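Lovastatin nonaketide synthase mokA (PDB 6AD3) catalyses the nine-step iterative synthesis of the nonaketide in the first stage of lovastatin (monacolin K) biosynthesis, and is represented here by its condensation domain. Local coordinates at residues V72-L78 and L145-G151; F129-A134 and I182-L188; R124-I128 and L232-Q238. The protein carries 1 engineered substitution. All blocks are in the same frame, centred on the assembly; numbering follows the deposited sequence.

Contact 1: V72-L78 and L145-G151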
loop_
_atom_site.group_PDB
_atom_site.type_symbol
_atom_site.label_atom_id
_atom_site.label_comp_id
_atom_site.label_asym_id
_atom_site.label_seq_id
_atom_site.Cartn_x
_atom_site.Cartn_y
_atom_site.Cartn_z
ATOM N N VAL A 72 -14.769 10.447 -26.187
ATOM C CA VAL A 72 -13.405 10.347 -25.712
ATOM C C VAL A 72 -12.768 11.722 -25.720
ATOM O O VAL A 72 -12.737 12.413 -26.753
ATOM C CB VAL A 72 -12.575 9.401 -26.609
ATOM C CG1 VAL A 72 -11.115 9.477 -26.260
ATOM C CG2 VAL A 72 -13.069 7.973 -26.468
ATOM N N LEU A 73 -12.313 12.160 -24.565
ATOM C CA LEU A 73 -11.692 13.472 -24.455
ATOM C C LEU A 73 -10.217 13.451 -24.870
ATOM O O LEU A 73 -9.731 14.369 -25.529
ATOM C CB LEU A 73 -11.835 13.999 -23.019
ATOM C CG LEU A 73 -13.276 14.092 -22.491
ATOM C CD1 LEU A 73 -13.301 14.827 -21.138
ATOM C CD2 LEU A 73 -14.194 14.767 -23.505
ATOM N N ALA A 74 -9.479 12.442 -24.435
ATOM C CA ALA A 74 -8.056 12.431 -24.677
ATOM C C ALA A 74 -7.501 11.040 -24.458
ATOM O O ALA A 74 -8.184 10.179 -23.894
ATOM C CB ALA A 74 -7.360 13.424 -23.745
ATOM N N LEU A 75 -6.300 10.831 -24.996
ATOM C CA LEU A 75 -5.524 9.632 -24.812
ATOM C C LEU A 75 -4.200 10.016 -24.144
ATOM O O LEU A 75 -3.626 11.061 -24.467
ATOM C CB LEU A 75 -5.230 9.015 -26.166
ATOM C CG LEU A 75 -6.442 8.779 -27.072
ATOM C CD1 LEU A 75 -5.965 8.290 -28.415
ATOM C CD2 LEU A 75 -7.391 7.771 -26.441
ATOM N N HIS A 76 -3.669 9.108 -23.326
ATOM C CA HIS A 76 -2.400 9.311 -22.606
ATOM C C HIS A 76 -1.702 8.001 -22.433
ATOM O O HIS A 76 -2.337 6.984 -22.235
ATOM C CB HIS A 76 -2.654 9.885 -21.189
ATOM C CG HIS A 76 -3.426 11.159 -21.179
ATOM N ND1 HIS A 76 -2.830 12.385 -21.343
ATOM C CD2 HIS A 76 -4.724 11.409 -20.912
ATOM C CE1 HIS A 76 -3.749 13.329 -21.285
ATOM N NE2 HIS A 76 -4.901 12.764 -20.994
ATOM N N PRO A 77 -0.378 8.030 -22.373
ATOM C CA PRO A 77 0.371 6.861 -21.902
ATOM C C PRO A 77 0.020 6.518 -20.449
ATOM O O PRO A 77 -0.413 7.383 -19.742
ATOM C CB PRO A 77 1.835 7.309 -21.998
ATOM C CG PRO A 77 1.814 8.803 -22.109
ATOM C CD PRO A 77 0.453 9.242 -22.540
ATOM N N LEU A 78 0.212 5.255 -20.046
ATOM C CA LEU A 78 0.222 4.894 -18.638
ATOM C C LEU A 78 1.253 5.742 -17.870
ATOM O O LEU A 78 2.299 6.133 -18.393
ATOM C CB LEU A 78 0.503 3.406 -18.469
ATOM C CG LEU A 78 -0.438 2.374 -19.113
ATOM C CD1 LEU A 78 -0.040 0.957 -18.728
ATOM C CD2 LEU A 78 -1.878 2.637 -18.734
ATOM N N LEU A 145 -0.517 -0.420 -23.288
ATOM C CA LEU A 145 -1.858 -0.067 -22.893
ATOM C C LEU A 145 -1.810 1.448 -22.917
ATOM O O LEU A 145 -0.748 2.017 -22.838
ATOM C CB LEU A 145 -2.152 -0.574 -21.482
ATOM C CG LEU A 145 -3.361 -1.458 -21.203
ATOM C CD1 LEU A 145 -3.463 -2.645 -22.131
ATOM C CD2 LEU A 145 -3.429 -1.901 -19.758
ATOM N N ALA A 146 -2.944 2.101 -23.098
ATOM C CA ALA A 146 -3.001 3.539 -22.924
ATOM C C ALA A 146 -4.249 3.918 -22.163
ATOM O O ALA A 146 -5.213 3.209 -22.206
ATOM C CB ALA A 146 -2.954 4.269 -24.247
ATOM N N GLN A 147 -4.208 5.053 -21.489
ATOM C CA GLN A 147 -5.378 5.594 -20.804
ATOM C C GLN A 147 -6.293 6.314 -21.811
ATOM O O GLN A 147 -5.843 7.164 -22.562
ATOM C CB GLN A 147 -4.953 6.617 -19.735
ATOM C CG GLN A 147 -3.937 6.110 -18.736
ATOM C CD GLN A 147 -3.692 7.131 -17.640
ATOM O OE1 GLN A 147 -4.517 7.278 -16.739
ATOM N NE2 GLN A 147 -2.602 7.874 -17.747
ATOM N N ILE A 148 -7.565 5.968 -21.792
ATOM C CA ILE A 148 -8.567 6.651 -22.544
ATOM C C ILE A 148 -9.454 7.425 -21.605
ATOM O O ILE A 148 -10.117 6.838 -20.751
ATOM C CB ILE A 148 -9.466 5.647 -23.257
ATOM C CG1 ILE A 148 -8.643 4.742 -24.129
ATOM C CG2 ILE A 148 -10.547 6.368 -24.037
ATOM C CD1 ILE A 148 -9.346 3.416 -24.441
ATOM N N VAL A 149 -9.458 8.743 -21.729
ATOM C CA VAL A 149 -10.260 9.567 -20.821
ATOM C C VAL A 149 -11.577 9.859 -21.480
ATOM O O VAL A 149 -11.613 10.450 -22.542
ATOM C CB VAL A 149 -9.549 10.883 -20.454
ATOM C CG1 VAL A 149 -10.446 11.746 -19.579
ATOM C CG2 VAL A 149 -8.239 10.589 -19.742
ATOM N N PHE A 150 -12.654 9.380 -20.879
ATOM C CA PHE A 150 -13.978 9.552 -21.412
ATOM C C PHE A 150 -14.593 10.830 -20.875
ATOM O O PHE A 150 -14.278 11.271 -19.755
ATOM C CB PHE A 150 -14.868 8.372 -21.030
ATOM C CG PHE A 150 -14.414 7.063 -21.592
ATOM C CD1 PHE A 150 -14.702 6.727 -22.914
ATOM C CD2 PHE A 150 -13.812 6.120 -20.790
ATOM C CE1 PHE A 150 -14.294 5.506 -23.440
ATOM C CE2 PHE A 150 -13.472 4.860 -21.296
ATOM C CZ PHE A 150 -13.684 4.569 -22.627
ATOM N N GLY A 151 -15.541 11.379 -21.618
ATOM C CA GLY A 151 -16.255 12.576 -21.162
ATOM C C GLY A 151 -17.112 12.283 -19.937
ATOM O O GLY A 151 -17.295 13.146 -19.054
#

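Contact 2: F129-A134 and I182-L188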
loop_
_atom_site.group_PDB
_atom_site.type_symbol
_atom_site.label_atom_id
_atom_site.label_comp_id
_atom_site.label_asym_id
_atom_site.label_seq_id
_atom_site.Cartn_x
_atom_site.Cartn_y
_atom_site.Cartn_z
ATOM N N PHE A 129 -11.295 8.555 -12.800
ATOM C CA PHE A 129 -12.470 7.747 -12.504
ATOM C C PHE A 129 -13.381 7.621 -13.716
ATOM O O PHE A 129 -14.454 6.974 -13.631
ATOM C CB PHE A 129 -13.252 8.320 -11.308
ATOM C CG PHE A 129 -12.479 8.315 -10.018
ATOM C CD1 PHE A 129 -11.412 7.438 -9.817
ATOM C CD2 PHE A 129 -12.804 9.209 -9.007
ATOM C CE1 PHE A 129 -10.704 7.445 -8.628
ATOM C CE2 PHE A 129 -12.118 9.194 -7.806
ATOM C CZ PHE A 129 -11.059 8.341 -7.618
ATOM N N ARG A 130 -12.999 8.275 -14.820
ATOM C CA ARG A 130 -13.653 8.070 -16.119
ATOM C C ARG A 130 -12.632 7.690 -17.166
ATOM O O ARG A 130 -12.656 8.145 -18.352
ATOM C CB ARG A 130 -14.502 9.260 -16.539
ATOM C CG ARG A 130 -14.031 10.589 -16.142
ATOM C CD ARG A 130 -15.131 11.627 -16.383
ATOM N NE ARG A 130 -14.688 12.914 -15.908
ATOM C CZ ARG A 130 -13.916 13.750 -16.566
ATOM N NH1 ARG A 130 -13.596 14.887 -16.007
ATOM N NH2 ARG A 130 -13.579 13.525 -17.819
ATOM N N THR A 131 -11.714 6.839 -16.739
ATOM C CA THR A 131 -10.646 6.379 -17.587
ATOM C C THR A 131 -10.761 4.881 -17.883
ATOM O O THR A 131 -10.944 4.050 -16.987
ATOM C CB THR A 131 -9.274 6.733 -16.969
ATOM O OG1 THR A 131 -9.102 8.170 -17.021
ATOM C CG2 THR A 131 -8.133 6.091 -17.739
ATOM N N GLY A 132 -10.629 4.543 -19.154
ATOM C CA GLY A 132 -10.400 3.166 -19.534
ATOM C C GLY A 132 -8.981 2.905 -19.963
ATOM O O GLY A 132 -8.182 3.821 -20.133
ATOM N N PHE A 133 -8.655 1.640 -20.154
ATOM C CA PHE A 133 -7.295 1.252 -20.441
ATOM C C PHE A 133 -7.338 0.277 -21.604
ATOM O O PHE A 133 -7.914 -0.793 -21.500
ATOM C CB PHE A 133 -6.634 0.576 -19.230
ATOM C CG PHE A 133 -6.514 1.473 -18.012
ATOM C CD1 PHE A 133 -7.594 1.705 -17.202
ATOM C CD2 PHE A 133 -5.370 2.209 -17.817
ATOM C CE1 PHE A 133 -7.523 2.653 -16.189
ATOM C CE2 PHE A 133 -5.279 3.149 -16.802
ATOM C CZ PHE A 133 -6.348 3.332 -15.954
ATOM N N ALA A 134 -6.809 0.692 -22.734
ATOM C CA ALA A 134 -7.067 -0.027 -24.003
ATOM C C ALA A 134 -5.759 -0.463 -24.594
ATOM O O ALA A 134 -4.717 0.194 -24.416
ATOM C CB ALA A 134 -7.816 0.869 -24.975
ATOM N N ILE A 182 -11.488 -3.160 -17.284
ATOM C CA ILE A 182 -10.789 -1.855 -17.368
ATOM C C ILE A 182 -10.790 -1.265 -18.787
ATOM O O ILE A 182 -10.774 -0.041 -18.949
ATOM C CB ILE A 182 -9.354 -1.908 -16.790
ATOM C CG1 ILE A 182 -8.469 -2.837 -17.589
ATOM C CG2 ILE A 182 -9.397 -2.352 -15.325
ATOM C CD1 ILE A 182 -7.017 -2.745 -17.211
ATOM N N THR A 183 -10.884 -2.129 -19.812
ATOM C CA THR A 183 -10.992 -1.662 -21.154
ATOM C C THR A 183 -12.166 -0.734 -21.332
ATOM O O THR A 183 -12.063 0.251 -22.043
ATOM C CB THR A 183 -11.130 -2.827 -22.174
ATOM O OG1 THR A 183 -10.135 -3.821 -21.894
ATOM C CG2 THR A 183 -10.897 -2.294 -23.557
ATOM N N ALA A 184 -13.246 -0.998 -20.616
ATOM C CA ALA A 184 -14.484 -0.242 -20.737
ATOM C C ALA A 184 -14.611 0.892 -19.688
ATOM O O ALA A 184 -15.716 1.409 -19.460
ATOM C CB ALA A 184 -15.676 -1.197 -20.629
ATOM N N GLY A 185 -13.553 1.087 -18.902
ATOM C CA GLY A 185 -13.578 2.064 -17.837
ATOM C C GLY A 185 -14.327 1.627 -16.602
ATOM O O GLY A 185 -14.675 2.449 -15.772
ATOM N N ASP A 186 -14.415 0.318 -16.406
ATOM C CA ASP A 186 -15.006 -0.257 -15.197
ATOM C C ASP A 186 -13.869 -0.556 -14.230
ATOM O O ASP A 186 -13.079 -1.475 -14.471
ATOM C CB ASP A 186 -15.736 -1.580 -15.570
ATOM C CG ASP A 186 -16.258 -2.303 -14.378
ATOM O OD1 ASP A 186 -16.887 -1.641 -13.548
ATOM O OD2 ASP A 186 -15.979 -3.511 -14.211
ATOM N N THR A 187 -13.643 0.376 -13.301
ATOM C CA THR A 187 -12.425 0.427 -12.517
ATOM C C THR A 187 -12.645 0.630 -11.019
ATOM O O THR A 187 -11.686 0.532 -10.244
ATOM C CB THR A 187 -11.503 1.562 -12.995
ATOM O OG1 THR A 187 -12.183 2.826 -12.812
ATOM C CG2 THR A 187 -11.150 1.372 -14.458
ATOM N N LEU A 188 -13.889 0.895 -10.599
ATOM C CA LEU A 188 -14.183 1.268 -9.203
ATOM C C LEU A 188 -15.503 0.616 -8.786
ATOM O O LEU A 188 -16.403 0.370 -9.643
ATOM C CB LEU A 188 -14.396 2.769 -9.123
ATOM C CG LEU A 188 -13.309 3.777 -8.898
ATOM C CD1 LEU A 188 -13.994 5.105 -8.493
ATOM C CD2 LEU A 188 -12.327 3.351 -7.808
HETATM O O HOH W 1 -15.109 5.146 -15.840
HETATM O O HOH W 2 -11.614 4.798 -14.418
#

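Contact 3: R124-I128 and L232-Q238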
loop_
_atom_site.group_PDB
_atom_site.type_symbol
_atom_site.label_atom_id
_atom_site.label_comp_id
_atom_site.label_asym_id
_atom_site.label_seq_id
_atom_site.Cartn_x
_atom_site.Cartn_y
_atom_site.Cartn_z
ATOM N N ARG A 124 -17.493 12.225 -11.650
ATOM C CA ARG A 124 -17.424 13.223 -12.699
ATOM C C ARG A 124 -16.214 14.152 -12.592
ATOM O O ARG A 124 -15.616 14.521 -13.626
ATOM C CB ARG A 124 -18.689 14.068 -12.677
ATOM C CG ARG A 124 -18.667 15.258 -13.581
ATOM C CD ARG A 124 -20.101 15.759 -13.798
ATOM N NE ARG A 124 -20.855 15.813 -12.536
ATOM C CZ ARG A 124 -21.780 14.922 -12.142
ATOM N NH1 ARG A 124 -22.129 13.886 -12.913
ATOM N NH2 ARG A 124 -22.361 15.077 -10.964
ATOM N N ARG A 125 -15.847 14.539 -11.367
ATOM C CA ARG A 125 -14.751 15.498 -11.156
ATOM C C ARG A 125 -13.424 15.026 -11.673
ATOM O O ARG A 125 -12.578 15.853 -12.088
ATOM C CB ARG A 125 -14.604 15.837 -9.643
ATOM C CG ARG A 125 -15.438 17.042 -9.231
ATOM C CD ARG A 125 -15.569 17.132 -7.719
ATOM N NE ARG A 125 -14.265 17.273 -7.084
ATOM C CZ ARG A 125 -13.555 18.396 -7.079
ATOM N NH1 ARG A 125 -14.068 19.536 -7.591
ATOM N NH2 ARG A 125 -12.431 18.424 -6.430
ATOM N N HIS A 126 -13.139 13.736 -11.477
ATOM C CA HIS A 126 -11.793 13.207 -11.659
ATOM C C HIS A 126 -11.702 12.335 -12.904
ATOM O O HIS A 126 -12.317 11.270 -12.989
ATOM C CB HIS A 126 -11.385 12.409 -10.424
ATOM C CG HIS A 126 -11.288 13.241 -9.196
ATOM N ND1 HIS A 126 -12.344 13.413 -8.320
ATOM C CD2 HIS A 126 -10.365 14.158 -8.846
ATOM C CE1 HIS A 126 -11.993 14.289 -7.390
ATOM N NE2 HIS A 126 -10.780 14.718 -7.670
ATOM N N GLU A 127 -10.851 12.755 -13.812
ATOM C CA GLU A 127 -10.633 12.040 -15.045
ATOM C C GLU A 127 -10.292 10.575 -14.816
ATOM O O GLU A 127 -10.745 9.718 -15.552
ATOM C CB GLU A 127 -9.525 12.713 -15.841
ATOM C CG GLU A 127 -9.972 13.943 -16.587
ATOM C CD GLU A 127 -8.841 14.653 -17.301
ATOM O OE1 GLU A 127 -7.766 14.087 -17.467
ATOM O OE2 GLU A 127 -9.118 15.703 -17.874
ATOM N N ILE A 128 -9.482 10.292 -13.800
ATOM C CA ILE A 128 -8.984 8.934 -13.565
ATOM C C ILE A 128 -10.143 7.987 -13.191
ATOM O O ILE A 128 -10.042 6.798 -13.379
ATOM C CB ILE A 128 -7.856 8.927 -12.491
ATOM C CG1 ILE A 128 -7.173 7.560 -12.397
ATOM C CG2 ILE A 128 -8.383 9.308 -11.123
ATOM C CD1 ILE A 128 -6.538 7.091 -13.690
ATOM N N LEU A 232 -16.778 22.297 -3.647
ATOM C CA LEU A 232 -15.366 22.037 -3.791
ATOM C C LEU A 232 -14.792 23.058 -4.777
ATOM O O LEU A 232 -15.529 23.678 -5.543
ATOM C CB LEU A 232 -15.126 20.591 -4.282
ATOM C CG LEU A 232 -15.682 19.480 -3.370
ATOM C CD1 LEU A 232 -15.487 18.089 -3.983
ATOM C CD2 LEU A 232 -15.020 19.563 -1.988
ATOM N N ASP A 233 -13.478 23.228 -4.740
ATOM C CA ASP A 233 -12.780 24.047 -5.708
ATOM C C ASP A 233 -13.044 23.523 -7.109
ATOM O O ASP A 233 -12.975 22.310 -7.348
ATOM C CB ASP A 233 -11.276 23.995 -5.442
ATOM C CG ASP A 233 -10.849 24.906 -4.335
ATOM O OD1 ASP A 233 -11.635 25.796 -3.951
ATOM O OD2 ASP A 233 -9.757 24.679 -3.792
ATOM N N LYS A 234 -13.181 24.443 -8.058
ATOM C CA LYS A 234 -13.344 24.113 -9.477
ATOM C C LYS A 234 -12.079 23.490 -10.059
ATOM O O LYS A 234 -12.144 22.670 -10.960
ATOM C CB LYS A 234 -13.668 25.384 -10.270
ATOM C CG LYS A 234 -14.237 25.109 -11.648
ATOM C CD LYS A 234 -15.465 24.197 -11.568
ATOM C CE LYS A 234 -16.291 24.238 -12.848
ATOM N NZ LYS A 234 -16.772 25.617 -13.126
ATOM N N HIS A 235 -10.929 23.933 -9.571
ATOM C CA HIS A 235 -9.651 23.431 -10.036
ATOM C C HIS A 235 -9.496 21.999 -9.552
ATOM O O HIS A 235 -9.545 21.743 -8.344
ATOM C CB HIS A 235 -8.500 24.276 -9.481
ATOM C CG HIS A 235 -7.153 23.655 -9.684
ATOM N ND1 HIS A 235 -6.694 23.274 -10.926
ATOM C CD2 HIS A 235 -6.205 23.258 -8.793
ATOM C CE1 HIS A 235 -5.535 22.648 -10.798
ATOM N NE2 HIS A 235 -5.192 22.672 -9.517
ATOM N N VAL A 236 -9.228 21.070 -10.477
ATOM C CA VAL A 236 -8.962 19.654 -10.095
ATOM C C VAL A 236 -7.683 19.196 -10.744
ATOM O O VAL A 236 -7.545 19.268 -11.971
ATOM C CB VAL A 236 -10.143 18.719 -10.550
ATOM C CG1 VAL A 236 -9.868 17.244 -10.197
ATOM C CG2 VAL A 236 -11.437 19.164 -9.926
ATOM N N PRO A 237 -6.712 18.776 -9.949
ATOM C CA PRO A 237 -5.492 18.268 -10.529
ATOM C C PRO A 237 -5.694 16.870 -11.101
ATOM O O PRO A 237 -5.972 15.925 -10.374
ATOM C CB PRO A 237 -4.514 18.270 -9.358
ATOM C CG PRO A 237 -5.355 18.180 -8.159
ATOM C CD PRO A 237 -6.645 18.857 -8.480
ATOM N N GLN A 238 -5.620 16.748 -12.415
ATOM C CA GLN A 238 -6.016 15.510 -13.026
ATOM C C GLN A 238 -4.809 14.563 -13.120
ATOM O O GLN A 238 -3.666 14.993 -13.403
ATOM C CB GLN A 238 -6.603 15.770 -14.408
ATOM C CG GLN A 238 -7.829 16.693 -14.384
ATOM C CD GLN A 238 -9.031 16.040 -13.786
ATOM O OE1 GLN A 238 -9.008 14.833 -13.441
ATOM N NE2 GLN A 238 -10.147 16.778 -13.756
HETATM O O HOH W 3 -7.937 12.526 -12.246
#

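Contact 1: V72-L78 and L145-G151
Residues 72-78 and 145-151 pair as antiparallel strands, with axes that approach to 4.6 Å at 155°. They belong to a small three-stranded antiparallel sheet of the condensation domain. Strand 72-77 is an outermost strand and 145-150 the middle one, flanked on its other side by 131-135. The pairing contains a classic beta bulge, because Leu73 and Ala74 both face Val149. Leu73 N bonds to Val149 O at 2.7 Å, while the bond from Ala74 N to Val149 O is weak at 3.5 Å. Past the bulge, Val149 N bonds to Ala74 O, and His76 and Gln147 exchange two backbone hydrogen bonds.

One face carries Val72, Leu75, Ile148 and Phe150. Val72 CG2 meets Ile148 CG2 at 3.9 Å and approaches the Phe150 ring obliquely. Leu75 lies beside Ile148, and the two point the same way. The other face carries Ala74, His76, Gln147 and Val149. Here Val149 CG2 comes to the edge of the His76 ring, 3.8 Å from His76 CD2. Helix 239-251 packs on this face, with Ala240 against His76 and Phe239 against Gln147.

Leu78 CG stands beside its own backbone N (chi1 -59°), which brings Leu78 CD1 to 3.8 Å from Leu145 CB. Gln147 NE2 bonds nearly straight to Pro77 O, at 3.0 Å and 169°, with that oxygen in the plane of the Gln147 amide.

Contact 2: F129-A134 and I182-L188
Ile182 O is gripped by two backbone N-H groups, one from each segment. Phe133 N reaches it at 3.0 Å from above the carbonyl plane, 45° out of it. Gly185 N comes to Ile182 O from the opposite face, also at 3.0 Å, and closes the short 3-10 turn 182-184. This turn thereby docks on strand 131-135, an outermost strand of the three-stranded sheet.

The backbones come very close here. Gly132 CA and Gly185 CA are 3.8 Å apart. Gly132 faces the turn with no side chain in between, and Gly185 has a positive phi, which favours glycine. Two CA-H...O contacts add to the docking. Thr183 CA faces Phe133 O at 3.2 Å, and Gly185 CA faces Thr131 O.

Two waters join the segments farther along. The first donates to both Phe129 O and Gly185 O. The second accepts from Thr131 N and from Thr187 OG1, the latter at 2.6 Å. Thr187 OG1 sits between its backbone N and carbonyl carbon (chi1 62°), and Thr187 CG2 turns to the Thr131 carbonyl oxygen and the edge of the Phe133 ring. The Thr131 hydroxyl is engaged elsewhere, by Glu127 O. Asn155 OD1 accepts from Thr187 N and Leu188 N, and Asn155 ND2 bonds to Phe129 O.

Apolar side chains flank the polar centre. Ile182 CD1 packs on Phe133 CB at 3.9 Å, and both side chains also touch Phe209. At the other end Leu188, which begins strand 188-195 of the larger five-stranded sheet, meets Phe129 in a CH-pi contact. Leu188 CD1 stands over the ring face, 3.9 Å from the centroid of Phe129 and 19° off the ring normal.

Contact 3: R124-I128 and L232-Q238
Arg125, at the end of helix 112-125, and Glu127, just beyond it, face the irregular loop 232-238, and the nearest pair of CA atoms, those of Glu127 and Gln238, is 6.1 Å apart. No backbone-to-backbone bond crosses the gap. Side chains make the polar links instead. The Gln238 amide uses both of its ends. Gln238 NE2 donates to Arg125 O at 3.1 Å, in the carbonyl plane. Gln238 OE1 accepts from Glu127 N at 2.8 Å, and a water that also takes the N-H of Ile128 donates to the same oxygen. A bend in the side chain (chi2 -71°) brings the amide to these backbone groups. Its two bonds fix the amide's rotation, and the carboxylate of Glu127 stacks on it with the planes only 11° apart.

The arrangement ties one helix end to another helix start. His126 is the first residue to leave the helical conformation after helix 112-125, and Gln238 occupies the N-cap position of helix 239-251. The loop that follows helix 213-227 thus passes the C-terminal end of helix 112-125 before it enters helix 239-251.

Arg125 holds the other half of the contact. Its guanidinium is sandwiched between two aliphatic groups: Leu232 CD1 lies over one face, 3.4 Å from Arg125 NE, and Val236 CG2 lies over the opposite face, 3.5 Å from Arg125 NH1. At the guanidinium edge, Arg125 NH1 donates to Asp233 O at 3.0 Å, with the oxygen in the guanidinium plane. Arg125 NE forms a salt bridge with Glu222 of helix 213-227, which also touches Leu232 and His126. The other methyl of Val236 meets the imidazole obliquely, with Val236 CG1 3.4 Å from His126 CD2.

How the contacts relate
From the N terminus, segment 72-78 comes first and pairs with 145-151, so contact 1 closes a loop that contains 124-128 and 129-134. These two segments follow each other directly, and their partners lie beyond 151. Contacts 2 and 3 therefore both cross contact 1. Contact 2, closed at 182-188, is nested inside the longer loop that contact 3 closes at 232-238. Segment 129-134 joins contacts 1 and 2 through probable backbone bonds from Ile148 to Gly132 and from Phe150 to Arg130. Arg130 also reaches back to Arg124 of contact 3. Together the contacts tie the small sheet to the turn before strand 188-195 and to helices 112-125 and 239-251.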